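2-hydroxyisobutanoyl-CoA mutase large subunit (Aquincola tertiaricarbonis, PDB 4R3U) catalyses, together with its small cobalamin-binding partner HcmB, the isomerisation of 2-hydroxyisobutyryl-CoA to (S)-3-hydroxybutyryl-CoA. Local coordinates at residues A[185-190]-A[242-247]; A[206-211]-A[234-239]. One frame throughout, in Å; residues are numbered along the deposited sequence.

Interaction 1. Residues A[185-190]-A[242-247]; sequences ILLAMY and KNLKRY. With 3KK (S-{(3R,5R,9R)-1-[(2R,3S,4R,5R)-5-(6-amino-9H-purin-9-yl)-4-hydroxy-3-(phosphonooxy)tetrahydrofuran-2-yl]-3,5,9-trihydroxy-8,8-dimethyl-3,5-dioxido-10,14-dioxo-2,4,6-trioxa-11,15-diaza-3lambda~5~,5lambda~5~-diphosphaheptadecan-17-yl} 2-hydroxy-2-methylpropanethioate), chain F.
In the helical layer of the TIM barrel, L187 and Y190 on helix 183-196 pack against L244 and Y247 of the type I turn that follows helix 226-243. L187 makes the central contact: its CD1 methyl lies over one face of the Y247 ring, 4.0 Å from the ring centroid, a CH-pi contact 28° off the ring normal. With CG anti to the backbone N (chi1 180°), the leucine runs past the tyrosine in the opposite direction and sets CD1 over its face, 3.9 Å from L244 CD1. An aliphatic side chain of this length suits the buried place, because one methyl, CD1, serves both the Y247 face and L244 CD1. Y190 CE2 comes within 3.9 Å of Y247 CE1; the two rings meet obliquely, their planes at 49° and centroids 5.9 Å apart. One residue before Y247, the turn presents R246 to the coenzyme: its NE and NH2 each donate to O7A of the 3'-phosphate of 3KK over 2.8 Å, and NE reaches O9A at 3.3 Å, a charged grip suited to a phosphate. Around this contact, L187 also leans on S240 of helix 226-243 and on M540 of helix 540-549, while Y190 meets F177 of strand 175-178 ring to ring, nearly perpendicular.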
loop_
_atom_site.group_PDB
_atom_site.type_symbol
_atom_site.label_atom_id
_atom_site.label_comp_id
_atom_site.label_asym_id
_atom_site.label_seq_id
_atom_site.Cartn_x
_atom_site.Cartn_y
_atom_site.Cartn_z
ATOM N N ILE A 185 -11.544 32.542 17.848
ATOM C CA ILE A 185 -11.816 33.614 16.879
ATOM C C ILE A 185 -12.378 32.982 15.588
ATOM O O ILE A 185 -13.393 33.432 15.076
ATOM C CB ILE A 185 -10.536 34.487 16.660
ATOM C CG1 ILE A 185 -10.251 35.336 17.907
ATOM C CG2 ILE A 185 -10.635 35.353 15.384
ATOM C CD1 ILE A 185 -8.931 35.831 17.981
ATOM N N LEU A 186 -11.746 31.909 15.110
ATOM C CA LEU A 186 -12.222 31.198 13.923
ATOM C C LEU A 186 -13.552 30.500 14.127
ATOM O O LEU A 186 -14.377 30.515 13.214
ATOM C CB LEU A 186 -11.148 30.288 13.336
ATOM C CG LEU A 186 -10.399 30.955 12.215
ATOM C CD1 LEU A 186 -9.418 31.958 12.724
ATOM C CD2 LEU A 186 -9.693 29.979 11.421
ATOM N N LEU A 187 -13.799 29.976 15.350
ATOM C CA LEU A 187 -15.084 29.388 15.706
ATOM C C LEU A 187 -16.183 30.484 15.755
ATOM O O LEU A 187 -17.310 30.247 15.308
ATOM C CB LEU A 187 -15.004 28.614 17.042
ATOM C CG LEU A 187 -16.308 27.949 17.533
ATOM C CD1 LEU A 187 -16.920 26.974 16.487
ATOM C CD2 LEU A 187 -16.118 27.310 18.883
ATOM N N ALA A 188 -15.843 31.677 16.274
ATOM C CA ALA A 188 -16.755 32.818 16.324
ATOM C C ALA A 188 -17.133 33.234 14.900
ATOM O O ALA A 188 -18.302 33.520 14.647
ATOM C CB ALA A 188 -16.106 33.980 17.050
ATOM N N MET A 189 -16.154 33.219 13.970
ATOM C CA MET A 189 -16.340 33.560 12.556
ATOM C C MET A 189 -17.211 32.550 11.860
ATOM O O MET A 189 -18.056 32.943 11.038
ATOM C CB MET A 189 -15.002 33.668 11.823
ATOM C CG MET A 189 -14.267 34.952 12.078
ATOM S SD MET A 189 -12.662 34.969 11.253
ATOM C CE MET A 189 -11.969 36.475 11.935
ATOM N N TYR A 190 -17.016 31.248 12.191
ATOM C CA TYR A 190 -17.799 30.168 11.620
ATOM C C TYR A 190 -19.272 30.305 12.008
ATOM O O TYR A 190 -20.151 30.203 11.137
ATOM C CB TYR A 190 -17.228 28.799 12.029
ATOM C CG TYR A 190 -17.706 27.654 11.158
ATOM C CD1 TYR A 190 -17.198 27.466 9.868
ATOM C CD2 TYR A 190 -18.630 26.730 11.634
ATOM C CE1 TYR A 190 -17.611 26.388 9.074
ATOM C CE2 TYR A 190 -19.058 25.654 10.846
ATOM C CZ TYR A 190 -18.546 25.485 9.567
ATOM O OH TYR A 190 -18.963 24.413 8.804
ATOM N N LYS A 242 -23.425 23.705 24.614
ATOM C CA LYS A 242 -24.708 24.372 24.797
ATOM C C LYS A 242 -25.295 25.004 23.515
ATOM O O LYS A 242 -26.501 25.228 23.471
ATOM C CB LYS A 242 -24.605 25.423 25.937
ATOM C CG LYS A 242 -24.372 24.849 27.345
ATOM C CD LYS A 242 -25.690 24.725 28.123
ATOM C CE LYS A 242 -25.504 24.705 29.624
ATOM N NZ LYS A 242 -26.800 24.849 30.346
ATOM N N ASN A 243 -24.471 25.287 22.480
ATOM C CA ASN A 243 -24.935 25.972 21.260
ATOM C C ASN A 243 -24.738 25.251 19.930
ATOM O O ASN A 243 -25.414 25.600 18.956
ATOM C CB ASN A 243 -24.334 27.379 21.181
ATOM C CG ASN A 243 -24.774 28.287 22.299
ATOM O OD1 ASN A 243 -25.824 28.957 22.219
ATOM N ND2 ASN A 243 -23.982 28.319 23.367
ATOM N N LEU A 244 -23.806 24.283 19.864
ATOM C CA LEU A 244 -23.489 23.593 18.606
ATOM C C LEU A 244 -23.501 22.052 18.735
ATOM O O LEU A 244 -22.443 21.409 18.802
ATOM C CB LEU A 244 -22.132 24.087 18.045
ATOM C CG LEU A 244 -21.881 25.580 17.919
ATOM C CD1 LEU A 244 -20.407 25.853 17.843
ATOM C CD2 LEU A 244 -22.595 26.156 16.721
ATOM N N LYS A 245 -24.714 21.483 18.726
ATOM C CA LYS A 245 -24.994 20.054 18.861
ATOM C C LYS A 245 -24.168 19.093 17.994
ATOM O O LYS A 245 -23.774 18.031 18.488
ATOM C CB LYS A 245 -26.504 19.765 18.720
ATOM C CG LYS A 245 -27.320 20.201 19.942
ATOM C CD LYS A 245 -28.707 19.525 19.988
ATOM C CE LYS A 245 -29.815 20.339 19.340
ATOM N NZ LYS A 245 -31.162 19.970 19.852
ATOM N N ARG A 246 -23.928 19.442 16.712
ATOM C CA ARG A 246 -23.192 18.574 15.787
ATOM C C ARG A 246 -21.704 18.944 15.605
ATOM O O ARG A 246 -20.988 18.296 14.828
ATOM C CB ARG A 246 -23.919 18.487 14.442
ATOM C CG ARG A 246 -25.084 17.545 14.474
ATOM C CD ARG A 246 -25.672 17.332 13.106
ATOM N NE ARG A 246 -24.888 16.380 12.334
ATOM C CZ ARG A 246 -24.484 16.586 11.087
ATOM N NH1 ARG A 246 -24.814 17.708 10.453
ATOM N NH2 ARG A 246 -23.741 15.678 10.463
ATOM N N TYR A 247 -21.235 19.970 16.344
ATOM C CA TYR A 247 -19.857 20.468 16.287
ATOM C C TYR A 247 -18.890 19.791 17.279
ATOM O O TYR A 247 -19.260 19.521 18.427
ATOM C CB TYR A 247 -19.820 21.997 16.454
ATOM C CG TYR A 247 -18.626 22.638 15.797
ATOM C CD1 TYR A 247 -18.660 23.013 14.460
ATOM C CD2 TYR A 247 -17.450 22.869 16.510
ATOM C CE1 TYR A 247 -17.563 23.614 13.848
ATOM C CE2 TYR A 247 -16.340 23.460 15.905
ATOM C CZ TYR A 247 -16.400 23.828 14.572
ATOM O OH TYR A 247 -15.310 24.411 13.975
HETATM C C4 3KK F . -0.643 20.978 11.038
HETATM C C3 3KK F . -1.294 19.752 10.406
HETATM C C2 3KK F . -0.322 18.574 10.412
HETATM O O3 3KK F . -1.611 20.084 9.064
HETATM C C1 3KK F . -2.586 19.339 11.123
HETATM O O1 3KK F . -2.693 19.348 12.352
HETATM S S1P 3KK F . -3.870 18.858 10.016
HETATM C C2P 3KK F . -5.256 18.478 11.125
HETATM C C3P 3KK F . -6.529 18.322 10.331
HETATM N N4P 3KK F . -7.586 17.925 11.252
HETATM C C5P 3KK F . -8.679 17.273 10.843
HETATM O O5P 3KK F . -8.909 16.961 9.671
HETATM C C6P 3KK F . -9.640 16.944 11.989
HETATM C C7P 3KK F . -10.938 16.322 11.495
HETATM N N8P 3KK F . -11.780 15.935 12.633
HETATM C C9P 3KK F . -13.052 15.546 12.455
HETATM O O9P 3KK F . -13.588 15.519 11.346
HETATM C CAP 3KK F . -13.861 15.239 13.748
HETATM O OAP 3KK F . -13.515 16.130 14.829
HETATM C CBP 3KK F . -13.970 13.732 14.163
HETATM C CDP 3KK F . -14.982 13.576 15.307
HETATM C CEP 3KK F . -12.624 13.182 14.649
HETATM C CCP 3KK F . -14.488 12.866 12.995
HETATM O O6A 3KK F . -15.701 13.453 12.490
HETATM P P2A 3KK F . -16.340 13.136 11.078
HETATM O O4A 3KK F . -15.288 13.101 10.051
HETATM O O5A 3KK F . -17.483 14.063 10.895
HETATM O O3A 3KK F . -16.844 11.611 11.319
HETATM P P1A 3KK F . -18.036 11.099 12.327
HETATM O O1A 3KK F . -18.379 12.106 13.366
HETATM O O2A 3KK F . -17.675 9.740 12.764
HETATM O O5B 3KK F . -19.205 10.976 11.200
HETATM C C5B 3KK F . -20.121 12.045 10.876
HETATM C C4B 3KK F . -21.566 11.616 11.191
HETATM O O4B 3KK F . -21.864 10.283 10.675
HETATM C C3B 3KK F . -21.810 11.565 12.696
HETATM O O3B 3KK F . -23.158 12.030 12.947
HETATM P P3B 3KK F . -23.493 13.427 13.686
HETATM O O8A 3KK F . -22.850 13.252 15.007
HETATM O O7A 3KK F . -22.885 14.432 12.789
HETATM O O9A 3KK F . -24.976 13.418 13.690
HETATM C C2B 3KK F . -21.675 10.090 13.025
HETATM O O2B 3KK F . -22.416 9.732 14.198
HETATM C C1B 3KK F . -22.239 9.434 11.781
HETATM N N9A 3KK F . -21.678 8.069 11.550
HETATM C C8A 3KK F . -20.422 7.715 11.284
HETATM N N7A 3KK F . -20.381 6.392 11.160
HETATM C C5A 3KK F . -21.620 5.915 11.325
HETATM C C4A 3KK F . -22.429 6.968 11.561
HETATM N N3A 3KK F . -23.761 6.804 11.770
HETATM C C2A 3KK F . -24.337 5.514 11.726
HETATM N N1A 3KK F . -23.446 4.435 11.469
HETATM C C6A 3KK F . -22.127 4.664 11.293
HETATM N N6A 3KK F . -21.281 3.660 11.057
#

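Interaction 2. Residues A[206-211]-A[234-239]; sequences GTVQAD and RDIITY. With 3HC (3-hydroxybutanoyl-coenzyme A), chain E.
I236 meets A210 and V208 where helix 226-243 lies against the end of strand 206-208; these two elements and the next parallel strand, 247-248, belong to a beta-alpha-beta crossover of the TIM barrel. Along the helix, R234 comes first and forms a salt bridge with its neighbour: NH1 donates to D235 OD1 at 2.6 Å, with the oxygen near the guanidinium plane and using its syn lone pair. D235 is further tied by OD2 to R231 and to the backbone N of L539, so this buried carboxylate is well satisfied. I236 follows on the strand side. Its CG2, anti to the backbone N (chi1 -66° for CG1), lies 4.2 Å from V208 CG2, and its CD1 approaches A210 CB at 3.9 Å; the CD1 end meets the small alanine, whose single CB suits this close approach, while the beta-branched valine suits the strand. Y239 packs instead on V191, L244, M540 and I544. On the other side of strand 206-208 the coenzyme chain passes: T207 OG1 is 2.8 Å from OAP, the pantoyl hydroxyl of 3HC, and Q209 NE2 donates nearly straight (164°) to the thioester oxygen O1 at 3.1 Å. A valine here in place of T207 would probably leave OAP without its hydrogen-bonding mate and press a methyl against it. Strand 206-208 runs between strands 175-178 and 247-248, with T207 bonded through its backbone to V175 and F177, and I236 sits outside it, also touching W184 of helix 183-196.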
loop_
_atom_site.group_PDB
_atom_site.type_symbol
_atom_site.label_atom_id
_atom_site.label_comp_id
_atom_site.label_asym_id
_atom_site.label_seq_id
_atom_site.Cartn_x
_atom_site.Cartn_y
_atom_site.Cartn_z
ATOM N N GLY A 206 -18.509 20.171 12.101
ATOM C CA GLY A 206 -17.171 20.696 11.948
ATOM C C GLY A 206 -16.308 20.489 13.167
ATOM O O GLY A 206 -16.728 19.872 14.149
ATOM N N THR A 207 -15.087 21.018 13.094
ATOM C CA THR A 207 -14.050 20.926 14.113
ATOM C C THR A 207 -13.075 22.120 14.033
ATOM O O THR A 207 -12.763 22.605 12.944
ATOM C CB THR A 207 -13.212 19.643 13.875
ATOM O OG1 THR A 207 -14.055 18.524 13.586
ATOM C CG2 THR A 207 -12.274 19.320 15.028
ATOM N N VAL A 208 -12.586 22.557 15.206
ATOM C CA VAL A 208 -11.459 23.470 15.418
ATOM C C VAL A 208 -10.516 22.614 16.265
ATOM O O VAL A 208 -10.984 21.913 17.172
ATOM C CB VAL A 208 -11.802 24.824 16.068
ATOM C CG1 VAL A 208 -12.412 25.776 15.043
ATOM C CG2 VAL A 208 -12.721 24.660 17.289
ATOM N N GLN A 209 -9.235 22.529 15.876
ATOM C CA GLN A 209 -8.248 21.703 16.599
ATOM C C GLN A 209 -8.159 22.124 18.078
ATOM O O GLN A 209 -8.238 21.264 18.958
ATOM C CB GLN A 209 -6.875 21.724 15.902
ATOM C CG GLN A 209 -5.938 20.653 16.420
ATOM C CD GLN A 209 -4.818 20.407 15.465
ATOM O OE1 GLN A 209 -3.746 21.033 15.541
ATOM N NE2 GLN A 209 -5.081 19.537 14.498
ATOM N N ALA A 210 -8.032 23.444 18.332
ATOM C CA ALA A 210 -8.068 24.104 19.650
ATOM C C ALA A 210 -7.120 23.650 20.792
ATOM O O ALA A 210 -6.768 24.467 21.643
ATOM C CB ALA A 210 -9.505 24.214 20.140
ATOM N N ASP A 211 -6.732 22.371 20.824
ATOM C CA ASP A 211 -5.846 21.778 21.850
ATOM C C ASP A 211 -4.550 22.545 22.012
ATOM O O ASP A 211 -3.630 22.392 21.216
ATOM C CB ASP A 211 -5.555 20.279 21.550
ATOM C CG ASP A 211 -4.717 19.528 22.571
ATOM O OD1 ASP A 211 -4.233 20.166 23.550
ATOM O OD2 ASP A 211 -4.513 18.323 22.382
ATOM N N ARG A 234 -11.630 25.722 27.236
ATOM C CA ARG A 234 -12.777 25.452 28.098
ATOM C C ARG A 234 -13.989 26.216 27.573
ATOM O O ARG A 234 -15.039 25.617 27.373
ATOM C CB ARG A 234 -12.410 25.859 29.527
ATOM C CG ARG A 234 -13.383 25.471 30.612
ATOM C CD ARG A 234 -13.314 26.501 31.727
ATOM N NE ARG A 234 -13.744 27.821 31.258
ATOM C CZ ARG A 234 -13.795 28.916 32.004
ATOM N NH1 ARG A 234 -14.198 30.062 31.482
ATOM N NH2 ARG A 234 -13.438 28.877 33.277
ATOM N N ASP A 235 -13.839 27.514 27.288
ATOM C CA ASP A 235 -14.923 28.327 26.709
ATOM C C ASP A 235 -15.392 27.797 25.342
ATOM O O ASP A 235 -16.586 27.833 25.035
ATOM C CB ASP A 235 -14.494 29.787 26.581
ATOM C CG ASP A 235 -14.356 30.533 27.877
ATOM O OD1 ASP A 235 -14.455 29.899 28.946
ATOM O OD2 ASP A 235 -14.112 31.744 27.826
ATOM N N ILE A 236 -14.455 27.295 24.539
ATOM C CA ILE A 236 -14.806 26.706 23.247
ATOM C C ILE A 236 -15.669 25.475 23.517
ATOM O O ILE A 236 -16.742 25.339 22.926
ATOM C CB ILE A 236 -13.565 26.385 22.365
ATOM C CG1 ILE A 236 -12.842 27.673 21.932
ATOM C CG2 ILE A 236 -13.956 25.533 21.159
ATOM C CD1 ILE A 236 -11.367 27.417 21.390
ATOM N N ILE A 237 -15.220 24.623 24.451
ATOM C CA ILE A 237 -15.901 23.379 24.826
ATOM C C ILE A 237 -17.273 23.611 25.394
ATOM O O ILE A 237 -18.221 23.043 24.851
ATOM C CB ILE A 237 -15.005 22.426 25.671
ATOM C CG1 ILE A 237 -13.909 21.797 24.768
ATOM C CG2 ILE A 237 -15.836 21.341 26.395
ATOM C CD1 ILE A 237 -12.702 21.241 25.523
ATOM N N THR A 238 -17.399 24.472 26.438
ATOM C CA THR A 238 -18.693 24.798 27.081
ATOM C C THR A 238 -19.687 25.476 26.138
ATOM O O THR A 238 -20.866 25.141 26.183
ATOM C CB THR A 238 -18.510 25.585 28.368
ATOM O OG1 THR A 238 -17.893 26.842 28.072
ATOM C CG2 THR A 238 -17.691 24.826 29.400
ATOM N N TYR A 239 -19.222 26.422 25.290
ATOM C CA TYR A 239 -20.079 27.122 24.328
ATOM C C TYR A 239 -20.689 26.106 23.324
ATOM O O TYR A 239 -21.913 26.094 23.123
ATOM C CB TYR A 239 -19.312 28.254 23.584
ATOM C CG TYR A 239 -20.099 28.839 22.425
ATOM C CD1 TYR A 239 -21.054 29.827 22.635
ATOM C CD2 TYR A 239 -19.964 28.327 21.133
ATOM C CE1 TYR A 239 -21.846 30.304 21.589
ATOM C CE2 TYR A 239 -20.768 28.780 20.084
ATOM C CZ TYR A 239 -21.691 29.786 20.313
ATOM O OH TYR A 239 -22.471 30.257 19.280
HETATM N N1A 3HC E . -23.418 4.420 11.460
HETATM C C2A 3HC E . -24.384 5.509 11.732
HETATM N N3A 3HC E . -23.738 6.828 11.770
HETATM C C4A 3HC E . -22.408 6.974 11.561
HETATM C C5A 3HC E . -21.600 5.918 11.324
HETATM C C6A 3HC E . -22.105 4.664 11.298
HETATM N N6A 3HC E . -21.259 3.662 11.063
HETATM N N7A 3HC E . -20.365 6.395 11.150
HETATM C C8A 3HC E . -20.407 7.719 11.269
HETATM N N9A 3HC E . -21.657 8.073 11.552
HETATM C C1B 3HC E . -22.222 9.438 11.780
HETATM C C2B 3HC E . -21.661 10.101 13.021
HETATM O O2B 3HC E . -22.402 9.745 14.193
HETATM C C3B 3HC E . -21.801 11.576 12.683
HETATM O O3B 3HC E . -23.151 12.037 12.931
HETATM P P3B 3HC E . -23.492 13.429 13.675
HETATM O O7A 3HC E . -22.879 14.440 12.788
HETATM O O8A 3HC E . -24.975 13.419 13.669
HETATM O O9A 3HC E . -22.858 13.247 15.000
HETATM C C4B 3HC E . -21.555 11.619 11.179
HETATM O O4B 3HC E . -21.853 10.284 10.668
HETATM C C5B 3HC E . -20.111 12.048 10.864
HETATM O O5B 3HC E . -19.194 10.977 11.183
HETATM P P1A 3HC E . -18.029 11.091 12.315
HETATM O O1A 3HC E . -18.374 12.095 13.359
HETATM O O2A 3HC E . -17.676 9.729 12.747
HETATM O O3A 3HC E . -16.831 11.605 11.316
HETATM P P2A 3HC E . -16.328 13.131 11.076
HETATM O O4A 3HC E . -15.274 13.098 10.052
HETATM O O5A 3HC E . -17.471 14.058 10.892
HETATM O O6A 3HC E . -15.692 13.448 12.489
HETATM C CBP 3HC E . -13.965 13.734 14.165
HETATM C CCP 3HC E . -14.476 12.867 12.995
HETATM C CDP 3HC E . -14.980 13.574 15.305
HETATM C CEP 3HC E . -12.619 13.186 14.655
HETATM C CAP 3HC E . -13.858 15.241 13.753
HETATM O OAP 3HC E . -13.511 16.131 14.836
HETATM C C9P 3HC E . -13.053 15.553 12.459
HETATM O O9P 3HC E . -13.593 15.537 11.351
HETATM N N8P 3HC E . -11.777 15.932 12.632
HETATM C C7P 3HC E . -10.938 16.320 11.492
HETATM C C6P 3HC E . -9.639 16.944 11.981
HETATM C C5P 3HC E . -8.682 17.271 10.830
HETATM O O5P 3HC E . -8.915 16.956 9.660
HETATM N N4P 3HC E . -7.588 17.928 11.232
HETATM C C3P 3HC E . -6.533 18.322 10.309
HETATM C C2P 3HC E . -5.265 18.469 11.105
HETATM S S1P 3HC E . -3.844 18.866 10.041
HETATM C C1 3HC E . -2.612 18.998 11.347
HETATM O O1 3HC E . -2.819 19.548 12.428
HETATM C C2 3HC E . -1.267 18.294 11.096
HETATM C C3 3HC E . -0.354 19.096 10.166
HETATM O O3 3HC E . -1.024 19.327 8.931
HETATM C C4 3HC E . 0.069 20.427 10.806
#

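Both contacts are buried and share helix 226-243, with interaction 2 nested in the chain between the segments of interaction 1. They meet directly: L187 CD2 packs on I236 CG2 at 3.6 Å, and Y247 OH probably hydrogen-bonds to T207 O at 3.3 Å, so the two contacts adjoin through one apolar and one polar link. Interaction 1 joins a helix to a turn and is partly aromatic; interaction 2 joins a strand end to a helix and is wholly aliphatic. Their coenzyme contacts differ with place: partly exposed R246 meets the 3'-phosphate with charge, whereas buried T207 and Q209 meet the pantetheine arm and thioester with neutral polar groups.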